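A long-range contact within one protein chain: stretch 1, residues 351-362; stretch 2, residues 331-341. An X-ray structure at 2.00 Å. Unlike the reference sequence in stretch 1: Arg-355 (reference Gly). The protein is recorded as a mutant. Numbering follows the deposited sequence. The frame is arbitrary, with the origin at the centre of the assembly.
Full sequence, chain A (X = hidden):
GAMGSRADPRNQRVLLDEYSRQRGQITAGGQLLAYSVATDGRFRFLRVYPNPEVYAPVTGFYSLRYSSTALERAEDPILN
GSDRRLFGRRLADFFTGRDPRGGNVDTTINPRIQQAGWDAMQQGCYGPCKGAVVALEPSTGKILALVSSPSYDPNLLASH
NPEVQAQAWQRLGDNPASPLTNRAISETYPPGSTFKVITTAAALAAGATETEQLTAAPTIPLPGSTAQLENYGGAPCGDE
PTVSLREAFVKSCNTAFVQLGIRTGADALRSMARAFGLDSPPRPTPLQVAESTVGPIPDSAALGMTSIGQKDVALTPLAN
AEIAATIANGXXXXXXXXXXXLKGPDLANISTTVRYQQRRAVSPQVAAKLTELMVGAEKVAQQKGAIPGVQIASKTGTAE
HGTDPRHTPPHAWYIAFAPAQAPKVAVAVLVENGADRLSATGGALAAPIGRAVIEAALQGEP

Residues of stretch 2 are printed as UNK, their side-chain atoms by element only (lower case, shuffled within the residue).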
ATOM      1  N   SER A 351     -25.055  -2.894  -7.991  1.00 36.84           N
ATOM      2  CA  SER A 351     -23.912  -3.707  -8.369  1.00 37.33           C
ATOM      3  C   SER A 351     -23.221  -4.259  -7.117  1.00 35.81           C
ATOM      4  O   SER A 351     -23.161  -3.580  -6.091  1.00 34.17           O
ATOM      5  CB  SER A 351     -22.909  -2.856  -9.150  1.00 36.96           C
ATOM      6  OG  SER A 351     -21.979  -3.691  -9.798  1.00 40.60           O
ATOM      7  N   THR A 352     -22.702  -5.480  -7.218  1.00 35.54           N
ATOM      8  CA  THR A 352     -21.870  -6.088  -6.171  1.00 35.24           C
ATOM      9  C   THR A 352     -20.553  -6.554  -6.805  1.00 35.48           C
ATOM     10  O   THR A 352     -20.559  -7.275  -7.808  1.00 35.75           O
ATOM     11  CB  THR A 352     -22.557  -7.325  -5.542  1.00 36.58           C
ATOM     12  OG1 THR A 352     -23.859  -6.978  -5.055  1.00 35.96           O
ATOM     13  CG2 THR A 352     -21.716  -7.904  -4.405  1.00 35.81           C
ATOM     14  N   THR A 353     -19.429  -6.136  -6.241  1.00 35.02           N
ATOM     15  CA  THR A 353     -18.143  -6.516  -6.802  1.00 35.67           C
ATOM     16  C   THR A 353     -17.891  -8.010  -6.572  1.00 36.52           C
ATOM     17  O   THR A 353     -18.163  -8.524  -5.491  1.00 36.50           O
ATOM     18  CB  THR A 353     -17.014  -5.668  -6.205  1.00 35.14           C
ATOM     19  OG1 THR A 353     -17.355  -4.283  -6.335  1.00 33.79           O
ATOM     20  CG2 THR A 353     -15.704  -5.929  -6.926  1.00 35.33           C
ATOM     21  N   VAL A 354     -17.426  -8.708  -7.608  1.00 37.33           N
ATOM     22  CA  VAL A 354     -17.046 -10.116  -7.488  1.00 38.81           C
ATOM     23  C   VAL A 354     -15.524 -10.212  -7.497  1.00 38.53           C
ATOM     24  O   VAL A 354     -14.874  -9.553  -8.292  1.00 38.34           O
ATOM     25  CB  VAL A 354     -17.684 -10.991  -8.617  1.00 40.39           C
ATOM     26  CG1 VAL A 354     -17.446 -10.377 -10.000  1.00 41.76           C
ATOM     27  CG2 VAL A 354     -17.156 -12.426  -8.578  1.00 41.70           C
ATOM     28  N   ARG A 355     -14.963 -11.009  -6.591  1.00 39.05           N
ATOM     29  CA  ARG A 355     -13.522 -11.230  -6.525  1.00 39.43           C
ATOM     30  C   ARG A 355     -13.015 -11.900  -7.808  1.00 40.04           C
ATOM     31  O   ARG A 355     -13.724 -12.693  -8.423  1.00 39.96           O
ATOM     32  CB  ARG A 355     -13.162 -12.088  -5.306  1.00 40.13           C
ATOM     33  CG  ARG A 355     -14.219 -12.141  -4.205  1.00 44.54           C
ATOM     34  CD  ARG A 355     -14.284 -10.859  -3.387  1.00 46.12           C
ATOM     35  NE  ARG A 355     -15.266 -10.831  -2.286  1.00 48.33           N
ATOM     36  CZ  ARG A 355     -15.639 -11.858  -1.521  1.00 51.60           C
ATOM     37  NH1 ARG A 355     -16.523 -11.666  -0.551  1.00 52.27           N
ATOM     38  NH2 ARG A 355     -15.135 -13.073  -1.702  1.00 55.11           N
ATOM     39  N   TYR A 356     -11.787 -11.571  -8.200  1.00 39.86           N
ATOM     40  CA  TYR A 356     -11.207 -12.044  -9.450  1.00 41.46           C
ATOM     41  C   TYR A 356      -9.739 -12.421  -9.241  1.00 41.23           C
ATOM     42  O   TYR A 356      -8.957 -11.613  -8.741  1.00 39.36           O
ATOM     43  CB  TYR A 356     -11.309 -10.951 -10.520  1.00 42.43           C
ATOM     44  CG  TYR A 356     -10.740 -11.327 -11.873  1.00 44.54           C
ATOM     45  CD1 TYR A 356     -11.390 -12.249 -12.692  1.00 47.99           C
ATOM     46  CD2 TYR A 356      -9.562 -10.753 -12.338  1.00 44.32           C
ATOM     47  CE1 TYR A 356     -10.873 -12.602 -13.946  1.00 48.48           C
ATOM     48  CE2 TYR A 356      -9.033 -11.095 -13.588  1.00 45.12           C
ATOM     49  CZ  TYR A 356      -9.694 -12.017 -14.385  1.00 47.44           C
ATOM     50  OH  TYR A 356      -9.171 -12.364 -15.616  1.00 48.07           O
ATOM     51  N   GLN A 357      -9.388 -13.650  -9.626  1.00 42.16           N
ATOM     52  CA  GLN A 357      -7.998 -14.108  -9.651  1.00 42.99           C
ATOM     53  C   GLN A 357      -7.297 -13.485 -10.849  1.00 43.22           C
ATOM     54  O   GLN A 357      -7.518 -13.879 -11.995  1.00 43.37           O
ATOM     55  CB  GLN A 357      -7.914 -15.624  -9.772  1.00 43.79           C
ATOM     56  CG  GLN A 357      -8.469 -16.395  -8.607  1.00 45.77           C
ATOM     57  CD  GLN A 357      -8.170 -17.885  -8.707  1.00 49.60           C
ATOM     58  OE1 GLN A 357      -7.240 -18.308  -9.406  1.00 49.37           O
ATOM     59  NE2 GLN A 357      -8.953 -18.683  -8.006  1.00 50.09           N
ATOM     60  N   GLN A 358      -6.453 -12.508 -10.562  1.00 42.71           N
ATOM     61  CA  GLN A 358      -5.788 -11.716 -11.583  1.00 43.55           C
ATOM     62  C   GLN A 358      -4.677 -12.506 -12.281  1.00 44.07           C
ATOM     63  O   GLN A 358      -4.586 -12.507 -13.515  1.00 44.28           O
ATOM     64  CB  GLN A 358      -5.222 -10.464 -10.917  1.00 43.01           C
ATOM     65  CG  GLN A 358      -4.748  -9.388 -11.841  1.00 44.82           C
ATOM     66  CD  GLN A 358      -4.623  -8.060 -11.117  1.00 46.81           C
ATOM     67  OE1 GLN A 358      -3.764  -7.883 -10.242  1.00 46.50           O
ATOM     68  NE2 GLN A 358      -5.479  -7.113 -11.484  1.00 46.84           N
ATOM     69  N   ARG A 359      -3.853 -13.187 -11.484  1.00 43.65           N
ATOM     70  CA  ARG A 359      -2.635 -13.822 -11.984  1.00 44.14           C
ATOM     71  C   ARG A 359      -2.037 -14.766 -10.943  1.00 42.95           C
ATOM     72  O   ARG A 359      -2.126 -14.503  -9.744  1.00 42.16           O
ATOM     73  CB  ARG A 359      -1.624 -12.725 -12.330  1.00 44.03           C
ATOM     74  CG  ARG A 359      -0.318 -13.208 -12.924  1.00 47.06           C
ATOM     75  CD  ARG A 359       0.635 -12.035 -13.102  1.00 49.47           C
ATOM     76  NE  ARG A 359       1.393 -12.101 -14.362  1.00 54.03           N
ATOM     77  CZ  ARG A 359       2.234 -13.079 -14.723  1.00 55.93           C
ATOM     78  NH1 ARG A 359       2.453 -14.146 -13.943  1.00 55.56           N
ATOM     79  NH2 ARG A 359       2.857 -12.991 -15.890  1.00 56.58           N
ATOM     80  N   ARG A 360      -1.449 -15.873 -11.388  1.00 42.73           N
ATOM     81  CA  ARG A 360      -0.577 -16.643 -10.514  1.00 41.73           C
ATOM     82  C   ARG A 360       0.853 -16.127 -10.674  1.00 41.08           C
ATOM     83  O   ARG A 360       1.435 -16.202 -11.765  1.00 40.78           O
ATOM     84  CB  ARG A 360      -0.635 -18.151 -10.792  1.00 43.24           C
ATOM     85  CG  ARG A 360       0.356 -18.927  -9.929  1.00 43.14           C
ATOM     86  CD  ARG A 360       0.197 -20.445  -9.991  1.00 43.13           C
ATOM     87  NE  ARG A 360      -0.896 -20.944  -9.153  1.00 42.98           N
ATOM     88  CZ  ARG A 360      -0.884 -21.001  -7.817  1.00 42.27           C
ATOM     89  NH1 ARG A 360      -1.942 -21.491  -7.182  1.00 41.63           N
ATOM     90  NH2 ARG A 360       0.168 -20.577  -7.111  1.00 37.31           N
ATOM     91  N   ALA A 361       1.409 -15.602  -9.580  1.00 39.01           N
ATOM     92  CA  ALA A 361       2.750 -15.034  -9.603  1.00 37.79           C
ATOM     93  C   ALA A 361       3.806 -16.115  -9.437  1.00 37.80           C
ATOM     94  O   ALA A 361       4.881 -16.053 -10.032  1.00 37.99           O
ATOM     95  CB  ALA A 361       2.894 -14.003  -8.501  1.00 36.45           C
ATOM     96  N   VAL A 362       3.479 -17.109  -8.627  1.00 37.71           N
ATOM     97  CA  VAL A 362       4.467 -18.049  -8.132  1.00 37.76           C
ATOM     98  C   VAL A 362       3.715 -19.337  -7.772  1.00 38.17           C
ATOM     99  O   VAL A 362       2.527 -19.288  -7.438  1.00 37.51           O
ATOM    100  CB  VAL A 362       5.200 -17.375  -6.922  1.00 37.02           C
ATOM    101  CG1 VAL A 362       4.668 -17.848  -5.563  1.00 36.24           C
ATOM    102  CG2 VAL A 362       6.670 -17.490  -7.059  1.00 38.90           C
ATOM    103  N   UNK A 331       0.279 -17.786  -3.756  1.00 34.23           N
ATOM    104  CA  UNK A 331       0.884 -17.400  -5.056  1.00 34.36           C
ATOM    105  C   UNK A 331      -0.098 -16.776  -6.040  1.00 34.51           C
ATOM    106  O   UNK A 331       0.283 -16.360  -7.136  1.00 34.65           O
ATOM    107  N   UNK A 332      -1.366 -16.712  -5.651  1.00 35.05           N
ATOM    108  CA  UNK A 332      -2.419 -16.131  -6.494  1.00 35.85           C
ATOM    109  C   UNK A 332      -2.723 -14.689  -6.079  1.00 35.28           C
ATOM    110  O   UNK A 332      -3.031 -14.412  -4.916  1.00 35.36           O
ATOM    111  c   UNK A 332      -4.855 -16.302  -7.215  1.00 36.49           C
ATOM    112  c   UNK A 332      -3.438 -18.353  -7.153  1.00 37.29           C
ATOM    113  c   UNK A 332      -3.707 -16.998  -6.489  1.00 36.47           C
ATOM    114  c   UNK A 332      -4.560 -19.389  -6.915  1.00 38.87           C
ATOM    115  N   UNK A 333      -2.616 -13.782  -7.046  1.00 35.16           N
ATOM    116  CA  UNK A 333      -2.934 -12.386  -6.847  1.00 34.46           C
ATOM    117  C   UNK A 333      -4.417 -12.140  -7.114  1.00 35.00           C
ATOM    118  O   UNK A 333      -4.911 -12.381  -8.219  1.00 35.50           O
ATOM    119  o   UNK A 333      -0.712 -11.857  -7.673  1.00 33.21           O
ATOM    120  c   UNK A 333      -2.215 -10.006  -7.296  1.00 34.14           C
ATOM    121  c   UNK A 333      -2.091 -11.473  -7.753  1.00 34.45           C
ATOM    122  N   UNK A 334      -5.121 -11.683  -6.084  1.00 34.53           N
ATOM    123  CA  UNK A 334      -6.497 -11.249  -6.242  1.00 35.12           C
ATOM    124  C   UNK A 334      -6.501  -9.772  -6.638  1.00 34.64           C
ATOM    125  O   UNK A 334      -5.694  -8.982  -6.140  1.00 33.78           O
ATOM    126  c   UNK A 334      -7.287 -11.490  -4.962  1.00 35.54           C
ATOM    127  c   UNK A 334      -7.286 -12.965  -4.501  1.00 35.90           C
ATOM    128  s   UNK A 334      -8.037 -14.103  -5.674  1.00 38.56           S
ATOM    129  c   UNK A 334      -9.761 -13.646  -5.549  1.00 38.20           C
ATOM    130  N   UNK A 335      -7.396  -9.417  -7.554  1.00 34.79           N
ATOM    131  CA  UNK A 335      -7.539  -8.044  -7.998  1.00 34.64           C
ATOM    132  C   UNK A 335      -7.999  -7.182  -6.823  1.00 33.22           C
ATOM    133  O   UNK A 335      -9.053  -7.454  -6.226  1.00 33.60           O
ATOM    134  c   UNK A 335      -8.805  -6.565  -9.673  1.00 38.89           C
ATOM    135  c   UNK A 335      -8.537  -7.972  -9.162  1.00 35.81           C
ATOM    136  n   UNK A 335      -8.398  -7.232 -11.962  1.00 48.70           N
ATOM    137  c   UNK A 335      -9.387  -6.631 -11.069  1.00 44.62           C
ATOM    138  c   UNK A 335      -8.626  -7.656 -13.205  1.00 50.34           C
ATOM    139  n   UNK A 335      -9.841  -7.565 -13.751  1.00 50.03           N
ATOM    140  n   UNK A 335      -7.623  -8.181 -13.897  1.00 48.92           N
ATOM    141  N   UNK A 336      -7.205  -6.157  -6.468  1.00 32.08           N
ATOM    142  CA  UNK A 336      -7.608  -5.361  -5.313  1.00 31.00           C
ATOM    143  C   UNK A 336      -8.778  -4.456  -5.663  1.00 30.15           C
ATOM    144  O   UNK A 336      -8.865  -3.914  -6.776  1.00 29.56           O
ATOM    145  c   UNK A 336      -6.353  -4.541  -4.957  1.00 30.69           C
ATOM    146  c   UNK A 336      -5.490  -4.585  -6.137  1.00 32.37           C
ATOM    147  c   UNK A 336      -5.934  -5.693  -7.064  1.00 31.99           C
ATOM    148  N   UNK A 337      -9.697  -4.327  -4.727  1.00 28.86           N
ATOM    149  CA  UNK A 337     -10.826  -3.447  -4.957  1.00 28.18           C
ATOM    150  C   UNK A 337     -11.223  -2.752  -3.679  1.00 27.53           C
ATOM    151  O   UNK A 337     -11.048  -3.316  -2.596  1.00 26.12           O
ATOM    152  c   UNK A 337     -12.007  -4.204  -5.571  1.00 28.83           C
ATOM    153  c   UNK A 337     -12.653  -5.276  -4.710  1.00 29.67           C
ATOM    154  c   UNK A 337     -12.114  -6.569  -4.637  1.00 30.82           C
ATOM    155  c   UNK A 337     -14.472  -6.003  -3.272  1.00 29.07           C
ATOM    156  o   UNK A 337     -14.551  -8.208  -2.432  1.00 31.33           O
ATOM    157  c   UNK A 337     -13.912  -7.261  -3.193  1.00 30.67           C
ATOM    158  c   UNK A 337     -13.848  -5.022  -4.032  1.00 28.40           C
ATOM    159  c   UNK A 337     -12.731  -7.561  -3.870  1.00 30.09           C
ATOM    160  N   UNK A 338     -11.776  -1.539  -3.842  1.00 26.34           N
ATOM    161  CA  UNK A 338     -12.140  -0.644  -2.750  1.00 26.42           C
ATOM    162  C   UNK A 338     -13.645  -0.529  -2.595  1.00 26.55           C
ATOM    163  O   UNK A 338     -14.134  -0.101  -1.548  1.00 26.54           O
ATOM    164  c   UNK A 338     -10.996   3.132  -2.544  1.00 26.52           C
ATOM    165  c   UNK A 338     -11.581   0.754  -3.036  1.00 25.93           C
ATOM    166  c   UNK A 338     -11.745   1.876  -2.015  1.00 25.52           C
ATOM    167  c   UNK A 338     -11.144   1.414  -0.691  1.00 26.58           C
ATOM    168  N   UNK A 339     -14.384  -0.859  -3.654  1.00 26.77           N
ATOM    169  CA  UNK A 339     -15.839  -0.724  -3.631  1.00 27.14           C
ATOM    170  C   UNK A 339     -16.492  -2.097  -3.644  1.00 28.30           C
ATOM    171  O   UNK A 339     -16.383  -2.824  -4.620  1.00 28.70           O
ATOM    172  c   UNK A 339     -16.357   0.176  -4.767  1.00 27.14           C
ATOM    173  c   UNK A 339     -17.917   0.265  -4.728  1.00 28.39           C
ATOM    174  c   UNK A 339     -15.774   1.596  -4.612  1.00 28.02           C
ATOM    175  N   UNK A 340     -17.168  -2.440  -2.552  1.00 28.32           N
ATOM    176  CA  UNK A 340     -17.851  -3.737  -2.435  1.00 29.43           C
ATOM    177  C   UNK A 340     -19.204  -3.769  -3.110  1.00 29.88           C
ATOM    178  O   UNK A 340     -19.590  -4.774  -3.717  1.00 30.10           O
ATOM    179  N   UNK A 341     -19.955  -2.681  -2.982  1.00 30.20           N
ATOM    180  CA  UNK A 341     -21.252  -2.607  -3.641  1.00 30.99           C
ATOM    181  C   UNK A 341     -21.746  -1.185  -3.857  1.00 30.63           C
ATOM    182  O   UNK A 341     -21.329  -0.257  -3.175  1.00 29.62           O
ATOM    183  c   UNK A 341     -22.308  -3.454  -2.906  1.00 32.72           C
ATOM    184  o   UNK A 341     -22.490  -3.025  -1.576  1.00 33.51           O
TER
HETATM  185  O   HOH W   1     -10.616  -9.524  -6.367  1.00 31.68           O

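Position 331 has no side-chain atoms, so it is Gly-331. Its O accepts a hydrogen bond from Ala-361 N at 2.8 Å. An ideal CB here would lie 2.1 Å from Val-362 O, and the backbone angles (98°/-3°) themselves call for glycine.

Position 332 carries four carbons, forked at the first, one arm two carbons long, lying over one face of the Arg-360 guanidinium: Ile-332. Its CD1 is 3.4 Å from Arg-360 NH1; a branched aliphatic suits both strand and flat cation.

Position 333 has one carbon bearing an oxygen and a carbon, on the same sheet face as the CB of Arg-359: Thr-333. Its OG1 is satisfied elsewhere in the structure. The backbone bonds twice: Thr-333 N donates to Arg-359 O and Thr-333 O accepts from Gln-358 N, both at 2.8 Å. The acceptor and donor belong to successive residues because the partner strand bulges here.

Position 334 holds two carbons, a sulfur and a carbon, unbranched, reaching Gln-357 and Arg-355, the latter differing from the reference sequence: Met-334. Its flexible chain brings SD 3.7 Å from Gln-357 CG and CE 3.7 Å from Arg-355 CB.

Position 335 shows three carbons, a nitrogen, then a carbon with two nitrogens, this flat group turning one face to Tyr-356: Arg-335. Tyr-356 CE2 is 3.3 Å from Arg-335 NH2, while Arg-335 N donates to Tyr-356 O at 2.9 Å. Water 1 links Arg-335 O to Tyr-356 N.

Position 336 closes three carbons onto its own nitrogen: Pro-336. It has no amide hydrogen to donate, and its CB points away from stretch 1.

Position 337 bears a carbon and a six-carbon ring with an oxygen, Thr-353 over the ring face and Arg-355 near the oxygen: Tyr-337. Thr-353 CG2 sits 3.9 Å from the ring centroid, a CH-pi contact; Arg-355 NE donates a weak hydrogen bond to Tyr-337 OH at 2.7 Å.

Position 338, four carbons forked at the second, touches nothing on stretch 1, its CA-to-CB bond directed away: Leu-338, an aliphatic suited to burial.

Position 339, one carbon carrying two, is Val-339, a compact beta-branched aliphatic suiting a buried strand; its backbone O accepts a very short bond from Thr-353 OG1, 2.5 Å.

Position 340 lacks side-chain atoms: Gly-340. A CB would fit, so packing against stretch 1 does not demand glycine. Gly-340 O accepts from Thr-353 N at 2.9 Å.

Position 341, one carbon and one oxygen on the sheet face of the Thr-352 side chain, is Ser-341, small and polar as suits a partly exposed strand; its CA is 4.3 Å from Thr-352 CA.

Two antiparallel ladders separated by loops thus hold the contact through backbone hydrogen bonds, while side chains pack around them; the two stretches together bury 1047 Å², both sides summed.

Stretch 2 331-341: GITMRPYLVGS
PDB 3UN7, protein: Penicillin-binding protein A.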